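Local coordinates for uncharacterized protein MJ1062 (Methanocaldococcus jannaschii, PDB 3EO4) that is uncharacterised, but its GNAT-type domain, the part held by this chain, probably transfers acyl groups to an acceptor not yet identified, at residues A[14-19]-A[63-68]; A[81-86]-A[113-118]; A[88-93]-A[124-129]. One frame throughout, in Å; residues are numbered along the deposited sequence.

All three contacts lie in the GNAT domain. Contacts 1 and 2 are buried; contact 3 is only partly so. Contact 1 joins strands 13-18 and 63-71 of the antiparallel sheet by backbone bonds, with aliphatic and indole packing on its faces. Contact 2 lays helix 107-121 on strand 74-84, next in that sheet, by apolar packing alone. Trp-65 of contact 1 meets Trp-118 of contact 2 edge-to-face. Contact 3 ties the last strand of the sheet, 92-97, to strand 126-132. It lies farther from the centre and is the one with a side-chain hydrogen bond and bridging waters across it. Leu-86 and Tyr-124 link contacts 2 and 3.

Contact 1: A[14-19]-A[63-68]; sequences IIIRQI and VDWIIL
Ile-16 meets the indole of Trp-65 because CG1 of Ile-16 sits between its backbone N and carbonyl carbon (chi1 63°), while CG of Trp-65 lies beside its own N. CD1 of Ile-16 then comes down on one face of the ring, 3.4 Å from the centroid of the five-membered ring of Trp-65. It is 6° off the ring normal, a close CH-pi contact. CG1 of Val-63 covers the opposite face near its rim, so the indole is held between two aliphatic groups.

Arg-17 projects from the other face of the sheet. Its chain bends at CD (chi2 138°), and the guanidinium runs alongside Ile-66. One face of the group rests on that residue, with NH1 of Arg-17 3.5 Å from CG1 of Ile-66. NH1 also donates to O of Gln-18 at 2.7 Å, and it makes a salt bridge to Asp-23. CG of Arg-17 touches CD2 of Leu-68 at 3.7 Å. Farther along, CG1 of Ile-19 packs on CD1 of Ile-66 at 3.8 Å.

The backbones form an antiparallel strand pair in the central sheet of the GNAT fold. Ile-15 with Leu-68 and Arg-17 with Ile-66 are hydrogen-bonded pairs, and Ile-16 with Ile-67 is a non-hydrogen-bonded pair. N of Ile-19 adds a bond to O of Asp-64 at 3.1 Å.

Strand 63-71 is also bonded to strand 74-84 on its far side, and Ile-16 bonds through its backbone to Ala-3. Helix 107-121 packs over the face that carries Ile-14, Trp-65 and Ile-67.

Contact 2: A[81-86]-A[113-118]; sequences VNVSQL and SLVLKW
Val-115 meets Val-81 with a single methyl. CG2 of Val-115 is 3.8 Å from CG1 of Val-81 and equally near to CG2 of that residue, so it touches both branches of the strand valine. The two valines pass alongside one another, pointing opposite ways. Val-83 lies next to Val-115 as well, but the methyl distance there is too short to trust.

One turn along the helix, Trp-118 takes over. Its CG is anti to the backbone N (chi1 174°), and the six-membered ring carries the contact. CZ3 of Trp-118 lies 4.0 Å from CG2 of Val-83. The same CZ3 is 4.4 Å from CD2 of Leu-86, a looser touch from the loop just after the strand.

The backbones set these side chains in place. Val-115 and Trp-118 are three residues apart and both turn to the strand. The helical turn is kept by bonds such as N of Trp-118 to O of Leu-114, 3.2 Å. On the strand side, Val-81 and Val-83 are two apart and face the helix together. Their backbones are bonded to Trp-65 and Val-63. Trp-65 also stands edge-to-face with Trp-118 and touches Val-115. The carbonyl of Leu-86 accepts a bond from the hydroxyl of Tyr-124, and its side chain lines a pocket holding a polyether, probably from the crystallisation liquor.

The axes of strand 81-84 and helix 113-118 come within 9.2 Å at their closest, with 36° between them. This is plain helix-on-sheet packing, as in the GNAT fold: helix 107-121, which follows strand 92-97, lies against the central sheet.

Contact 3: A[88-93]-A[124-129]; sequences TDNPEI and YKKAHA
Asn-90 and His-128 make the side-chain hydrogen bond of this contact. ND1 of His-128 donates to OD1 of Asn-90 at 2.8 Å. The oxygen lies in the plane of the imidazole, while the donor stands well above the amide plane, 63° out of it. CG of Asn-90 is anti to its backbone N (chi1 -164°), which carries it toward strand 126-132.

Two backbone bonds flank Glu-92. N of His-128 donates to O of Pro-91 at 2.8 Å, and N of Ile-93 donates to O of His-128 at 2.7 Å. The chains run in the same direction, in the parallel pattern, and their pairing joins the two sheets, as in the GNAT fold.

Waters add two bridges. One joins O of Asp-89 to N of Lys-125. The other lies between OE1 of Glu-92 and NE2 of His-128, 2.8 Å from that nitrogen.

Packing completes the contact. CA of Glu-92 sits 3.9 Å above the plane of the His-128 ring, over its centre. An alanine in place of His-128 would probably leave OD1 of Asn-90 without its ring donor and open a gap beneath Glu-92. CG of Pro-91 makes a CH-pi contact over a face of Tyr-124, 4.2 Å from the ring centroid. O of Thr-88 meets the edge of that ring, 3.3 Å from CE1 of Tyr-124. Thr-88 and Tyr-124 line the pocket of the bound polyether.

ND1 is paired with Asn-90 and NE2 with a water that also reaches Glu-92, so the imidazole fastens the two segments beyond what their backbone bonds provide.

Contact 1: A[14-19]-A[63-68]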
# COMPACT_ATOMS: atom_id res chain seq x y z
N ILE A 14 -9.82 16.31 -7.23
CA ILE A 14 -8.47 15.77 -7.23
C ILE A 14 -7.51 16.91 -6.93
O ILE A 14 -7.57 17.95 -7.56
CB ILE A 14 -8.10 15.18 -8.59
CG1 ILE A 14 -8.85 13.86 -8.84
CG2 ILE A 14 -6.60 14.94 -8.68
CD1 ILE A 14 -10.23 14.02 -9.41
N ILE A 15 -6.63 16.68 -5.96
CA ILE A 15 -5.55 17.59 -5.61
C ILE A 15 -4.25 16.78 -5.68
O ILE A 15 -4.23 15.57 -5.38
CB ILE A 15 -5.76 18.13 -4.19
CG1 ILE A 15 -7.10 18.86 -4.11
CG2 ILE A 15 -4.64 19.10 -3.79
CD1 ILE A 15 -8.02 18.36 -3.00
N ILE A 16 -3.17 17.43 -6.10
CA ILE A 16 -1.87 16.81 -6.02
C ILE A 16 -0.97 17.68 -5.13
O ILE A 16 -1.06 18.90 -5.19
CB ILE A 16 -1.24 16.57 -7.40
CG1 ILE A 16 -0.98 17.88 -8.14
CG2 ILE A 16 -2.10 15.63 -8.22
CD1 ILE A 16 0.07 17.73 -9.22
N ARG A 17 -0.18 17.03 -4.28
CA ARG A 17 0.76 17.73 -3.39
C ARG A 17 2.08 16.96 -3.39
O ARG A 17 2.08 15.72 -3.57
CB ARG A 17 0.20 17.86 -1.97
CG ARG A 17 -0.05 16.52 -1.24
CD ARG A 17 0.41 16.54 0.25
NE ARG A 17 0.20 15.23 0.89
CZ ARG A 17 1.12 14.25 0.98
NH1 ARG A 17 2.34 14.39 0.48
NH2 ARG A 17 0.80 13.10 1.60
N GLN A 18 3.19 17.65 -3.19
CA GLN A 18 4.48 16.94 -3.24
C GLN A 18 4.55 15.87 -2.17
O GLN A 18 3.93 15.96 -1.09
CB GLN A 18 5.73 17.85 -3.23
CG GLN A 18 5.62 19.10 -2.38
CD GLN A 18 6.97 19.84 -2.18
OE1 GLN A 18 7.05 20.76 -1.35
NE2 GLN A 18 8.01 19.44 -2.91
N ILE A 19 5.27 14.82 -2.53
CA ILE A 19 5.52 13.68 -1.67
C ILE A 19 6.43 14.09 -0.54
O ILE A 19 7.15 15.07 -0.63
CB ILE A 19 6.21 12.55 -2.49
CG1 ILE A 19 6.09 11.20 -1.77
CG2 ILE A 19 7.67 12.93 -2.83
CD1 ILE A 19 6.23 9.99 -2.72
N VAL A 63 10.09 15.41 -9.99
CA VAL A 63 9.20 15.82 -8.94
C VAL A 63 8.19 14.67 -8.81
O VAL A 63 7.76 14.11 -9.83
CB VAL A 63 8.47 17.12 -9.30
CG1 VAL A 63 7.28 17.39 -8.33
CG2 VAL A 63 9.44 18.30 -9.34
N ASP A 64 7.86 14.30 -7.57
CA ASP A 64 6.82 13.31 -7.32
C ASP A 64 5.71 13.91 -6.47
O ASP A 64 5.97 14.64 -5.51
CB ASP A 64 7.40 12.11 -6.57
CG ASP A 64 8.41 11.35 -7.40
OD1 ASP A 64 8.02 10.32 -8.00
OD2 ASP A 64 9.58 11.79 -7.44
N TRP A 65 4.47 13.61 -6.84
CA TRP A 65 3.32 14.07 -6.07
C TRP A 65 2.52 12.86 -5.58
O TRP A 65 2.55 11.79 -6.18
CB TRP A 65 2.37 14.93 -6.91
CG TRP A 65 2.85 16.26 -7.43
CD1 TRP A 65 2.61 17.49 -6.86
CD2 TRP A 65 3.54 16.52 -8.68
NE1 TRP A 65 3.14 18.49 -7.65
CE2 TRP A 65 3.70 17.93 -8.77
CE3 TRP A 65 4.05 15.71 -9.70
CZ2 TRP A 65 4.37 18.54 -9.85
CZ3 TRP A 65 4.71 16.32 -10.79
CH2 TRP A 65 4.86 17.73 -10.85
N ILE A 66 1.83 13.06 -4.47
CA ILE A 66 0.76 12.19 -4.05
C ILE A 66 -0.53 12.78 -4.61
O ILE A 66 -0.74 14.00 -4.57
CB ILE A 66 0.64 12.18 -2.49
CG1 ILE A 66 1.97 11.79 -1.84
CG2 ILE A 66 -0.45 11.25 -2.02
CD1 ILE A 66 2.46 10.39 -2.28
N ILE A 67 -1.40 11.90 -5.10
CA ILE A 67 -2.72 12.28 -5.59
C ILE A 67 -3.74 12.14 -4.45
O ILE A 67 -3.88 11.08 -3.86
CB ILE A 67 -3.15 11.36 -6.75
CG1 ILE A 67 -2.08 11.35 -7.86
CG2 ILE A 67 -4.55 11.75 -7.24
CD1 ILE A 67 -2.25 10.23 -8.88
N LEU A 68 -4.43 13.22 -4.14
CA LEU A 68 -5.41 13.23 -3.09
C LEU A 68 -6.79 13.26 -3.69
O LEU A 68 -7.03 14.01 -4.62
CB LEU A 68 -5.20 14.47 -2.25
CG LEU A 68 -4.21 14.51 -1.08
CD1 LEU A 68 -3.10 13.48 -1.11
CD2 LEU A 68 -3.68 15.94 -0.86

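Contact 2: A[81-86]-A[113-118]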
# COMPACT_ATOMS: atom_id res chain seq x y z
N VAL A 81 1.70 10.66 -8.90
CA VAL A 81 2.02 11.14 -10.25
C VAL A 81 3.36 11.85 -10.17
O VAL A 81 3.69 12.45 -9.13
CB VAL A 81 0.88 12.04 -10.84
CG1 VAL A 81 0.76 13.36 -10.09
CG2 VAL A 81 1.03 12.24 -12.37
N ASN A 82 4.16 11.75 -11.24
CA ASN A 82 5.55 12.20 -11.23
C ASN A 82 6.01 12.64 -12.62
O ASN A 82 5.42 12.21 -13.63
CB ASN A 82 6.50 11.10 -10.68
CG ASN A 82 6.56 9.86 -11.57
OD1 ASN A 82 6.85 9.96 -12.76
ND2 ASN A 82 6.32 8.70 -10.99
N VAL A 83 7.03 13.52 -12.67
CA VAL A 83 7.74 13.91 -13.90
C VAL A 83 9.22 13.79 -13.64
O VAL A 83 9.70 14.19 -12.59
CB VAL A 83 7.48 15.38 -14.35
CG1 VAL A 83 6.01 15.59 -14.56
CG2 VAL A 83 7.92 16.35 -13.29
N SER A 84 9.93 13.23 -14.60
CA SER A 84 11.36 13.06 -14.46
C SER A 84 12.00 13.51 -15.77
O SER A 84 11.29 13.85 -16.72
CB SER A 84 11.67 11.60 -14.12
OG SER A 84 11.16 10.73 -15.11
N GLN A 85 13.33 13.53 -15.82
CA GLN A 85 14.07 14.04 -16.97
C GLN A 85 13.76 15.53 -17.23
O GLN A 85 13.65 15.94 -18.38
CB GLN A 85 13.84 13.16 -18.21
CG GLN A 85 14.15 11.68 -17.94
CD GLN A 85 13.77 10.75 -19.08
OE1 GLN A 85 13.05 9.78 -18.86
NE2 GLN A 85 14.30 11.00 -20.28
N LEU A 86 13.63 16.31 -16.17
CA LEU A 86 13.32 17.75 -16.23
C LEU A 86 14.46 18.58 -16.78
O LEU A 86 14.28 19.75 -17.13
CB LEU A 86 12.96 18.29 -14.84
CG LEU A 86 11.57 17.93 -14.30
CD1 LEU A 86 11.43 18.35 -12.82
CD2 LEU A 86 10.40 18.47 -15.21
N SER A 113 -3.12 15.70 -16.29
CA SER A 113 -3.34 17.03 -16.86
C SER A 113 -2.91 18.17 -15.92
O SER A 113 -2.40 19.19 -16.40
CB SER A 113 -4.77 17.21 -17.34
OG SER A 113 -5.56 17.46 -16.22
N LEU A 114 -3.09 17.98 -14.61
CA LEU A 114 -2.51 18.91 -13.62
C LEU A 114 -0.97 19.06 -13.79
O LEU A 114 -0.43 20.15 -13.77
CB LEU A 114 -2.88 18.50 -12.18
CG LEU A 114 -4.31 18.76 -11.67
CD1 LEU A 114 -4.53 18.15 -10.29
CD2 LEU A 114 -4.64 20.27 -11.62
N VAL A 115 -0.27 17.95 -13.95
CA VAL A 115 1.18 17.98 -14.19
C VAL A 115 1.54 18.68 -15.52
O VAL A 115 2.43 19.51 -15.53
CB VAL A 115 1.79 16.55 -14.11
CG1 VAL A 115 3.25 16.55 -14.53
CG2 VAL A 115 1.68 16.01 -12.69
N LEU A 116 0.82 18.37 -16.60
CA LEU A 116 1.02 19.04 -17.88
C LEU A 116 0.86 20.56 -17.81
O LEU A 116 1.61 21.30 -18.46
CB LEU A 116 0.11 18.47 -18.99
CG LEU A 116 0.22 16.96 -19.25
CD1 LEU A 116 -0.87 16.53 -20.20
CD2 LEU A 116 1.59 16.51 -19.76
N LYS A 117 -0.12 21.01 -17.03
CA LYS A 117 -0.34 22.45 -16.88
C LYS A 117 0.86 23.09 -16.16
O LYS A 117 1.31 24.17 -16.53
CB LYS A 117 -1.65 22.73 -16.14
CG LYS A 117 -2.19 24.15 -16.32
CD LYS A 117 -2.89 24.31 -17.70
CE LYS A 117 -2.59 25.67 -18.39
NZ LYS A 117 -3.20 26.83 -17.69
N TRP A 118 1.36 22.42 -15.13
CA TRP A 118 2.49 22.94 -14.37
C TRP A 118 3.72 23.01 -15.28
O TRP A 118 4.41 24.01 -15.29
CB TRP A 118 2.78 22.03 -13.18
CG TRP A 118 4.02 22.39 -12.40
CD1 TRP A 118 4.16 23.42 -11.52
CD2 TRP A 118 5.30 21.71 -12.43
NE1 TRP A 118 5.45 23.44 -11.00
CE2 TRP A 118 6.16 22.39 -11.54
CE3 TRP A 118 5.80 20.62 -13.15
CZ2 TRP A 118 7.48 21.99 -11.32
CZ3 TRP A 118 7.11 20.22 -12.93
CH2 TRP A 118 7.94 20.91 -12.03

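Contact 3: A[88-93]-A[124-129]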
# COMPACT_ATOMS: atom_id res chain seq x y z
N THR A 88 15.77 17.95 -19.56
CA THR A 88 15.65 17.80 -21.01
C THR A 88 14.43 18.60 -21.46
O THR A 88 13.61 19.03 -20.64
CB THR A 88 15.48 16.30 -21.45
OG1 THR A 88 14.12 15.86 -21.24
CG2 THR A 88 16.43 15.38 -20.68
N ASP A 89 14.28 18.77 -22.77
CA ASP A 89 13.13 19.51 -23.29
C ASP A 89 11.87 18.65 -23.40
O ASP A 89 10.88 19.09 -23.98
CB ASP A 89 13.48 20.11 -24.66
CG ASP A 89 13.65 19.04 -25.73
OD1 ASP A 89 13.71 17.84 -25.40
OD2 ASP A 89 13.72 19.42 -26.93
N ASN A 90 11.92 17.42 -22.87
CA ASN A 90 10.86 16.41 -23.08
C ASN A 90 10.81 15.48 -21.85
O ASN A 90 11.27 14.33 -21.88
CB ASN A 90 11.09 15.67 -24.40
CG ASN A 90 9.86 14.90 -24.91
OD1 ASN A 90 8.99 14.46 -24.14
ND2 ASN A 90 9.83 14.69 -26.23
N PRO A 91 10.30 16.01 -20.74
CA PRO A 91 10.24 15.22 -19.53
C PRO A 91 9.26 14.05 -19.63
O PRO A 91 8.28 14.08 -20.41
CB PRO A 91 9.79 16.23 -18.47
CG PRO A 91 9.11 17.29 -19.22
CD PRO A 91 9.83 17.39 -20.52
N GLU A 92 9.54 13.04 -18.81
CA GLU A 92 8.76 11.82 -18.74
C GLU A 92 7.76 11.87 -17.58
O GLU A 92 8.12 12.22 -16.44
CB GLU A 92 9.69 10.64 -18.59
CG GLU A 92 8.95 9.32 -18.52
CD GLU A 92 9.91 8.14 -18.41
OE1 GLU A 92 11.05 8.25 -18.88
OE2 GLU A 92 9.53 7.09 -17.86
N ILE A 93 6.50 11.51 -17.88
CA ILE A 93 5.43 11.51 -16.86
C ILE A 93 5.13 10.07 -16.46
O ILE A 93 4.92 9.22 -17.32
CB ILE A 93 4.09 12.11 -17.41
CG1 ILE A 93 4.31 13.40 -18.19
CG2 ILE A 93 3.00 12.23 -16.30
CD1 ILE A 93 4.83 14.46 -17.37
N TYR A 124 8.04 24.29 -20.59
CA TYR A 124 8.19 23.07 -21.39
C TYR A 124 7.22 23.11 -22.56
O TYR A 124 6.13 23.68 -22.45
CB TYR A 124 7.96 21.80 -20.55
CG TYR A 124 9.07 21.58 -19.55
CD1 TYR A 124 10.25 20.90 -19.94
CD2 TYR A 124 8.96 22.04 -18.22
CE1 TYR A 124 11.28 20.68 -19.03
CE2 TYR A 124 9.99 21.81 -17.30
CZ TYR A 124 11.16 21.15 -17.72
OH TYR A 124 12.22 20.95 -16.85
N LYS A 125 7.61 22.51 -23.66
CA LYS A 125 6.79 22.48 -24.87
C LYS A 125 6.38 21.04 -25.24
O LYS A 125 5.45 20.85 -26.03
CB LYS A 125 7.51 23.19 -26.04
CG LYS A 125 7.90 24.69 -25.81
CD LYS A 125 6.68 25.65 -25.80
CE LYS A 125 7.04 27.15 -26.04
NZ LYS A 125 7.60 27.91 -24.84
N LYS A 126 7.06 20.03 -24.67
CA LYS A 126 6.74 18.61 -24.87
C LYS A 126 6.86 17.81 -23.58
O LYS A 126 7.54 18.24 -22.62
CB LYS A 126 7.69 17.93 -25.88
CG LYS A 126 8.32 18.83 -26.86
CD LYS A 126 9.62 18.24 -27.36
CE LYS A 126 9.84 18.60 -28.81
NZ LYS A 126 8.65 18.17 -29.66
N ALA A 127 6.24 16.61 -23.59
CA ALA A 127 6.30 15.65 -22.50
C ALA A 127 5.99 14.28 -23.07
O ALA A 127 5.36 14.17 -24.14
CB ALA A 127 5.31 16.00 -21.35
N HIS A 128 6.44 13.23 -22.38
CA HIS A 128 6.17 11.88 -22.84
C HIS A 128 5.87 10.92 -21.70
O HIS A 128 6.03 11.26 -20.54
CB HIS A 128 7.32 11.35 -23.73
CG HIS A 128 8.60 11.09 -23.01
ND1 HIS A 128 9.59 12.04 -22.87
CD2 HIS A 128 9.08 9.97 -22.42
CE1 HIS A 128 10.61 11.52 -22.21
NE2 HIS A 128 10.33 10.27 -21.93
N ALA A 129 5.41 9.72 -22.06
CA ALA A 129 5.14 8.64 -21.11
C ALA A 129 5.72 7.36 -21.72
O ALA A 129 5.71 7.22 -22.93
CB ALA A 129 3.63 8.50 -20.88
O HOH W 1 10.12 21.54 -23.81
O HOH W 2 12.64 8.70 -21.49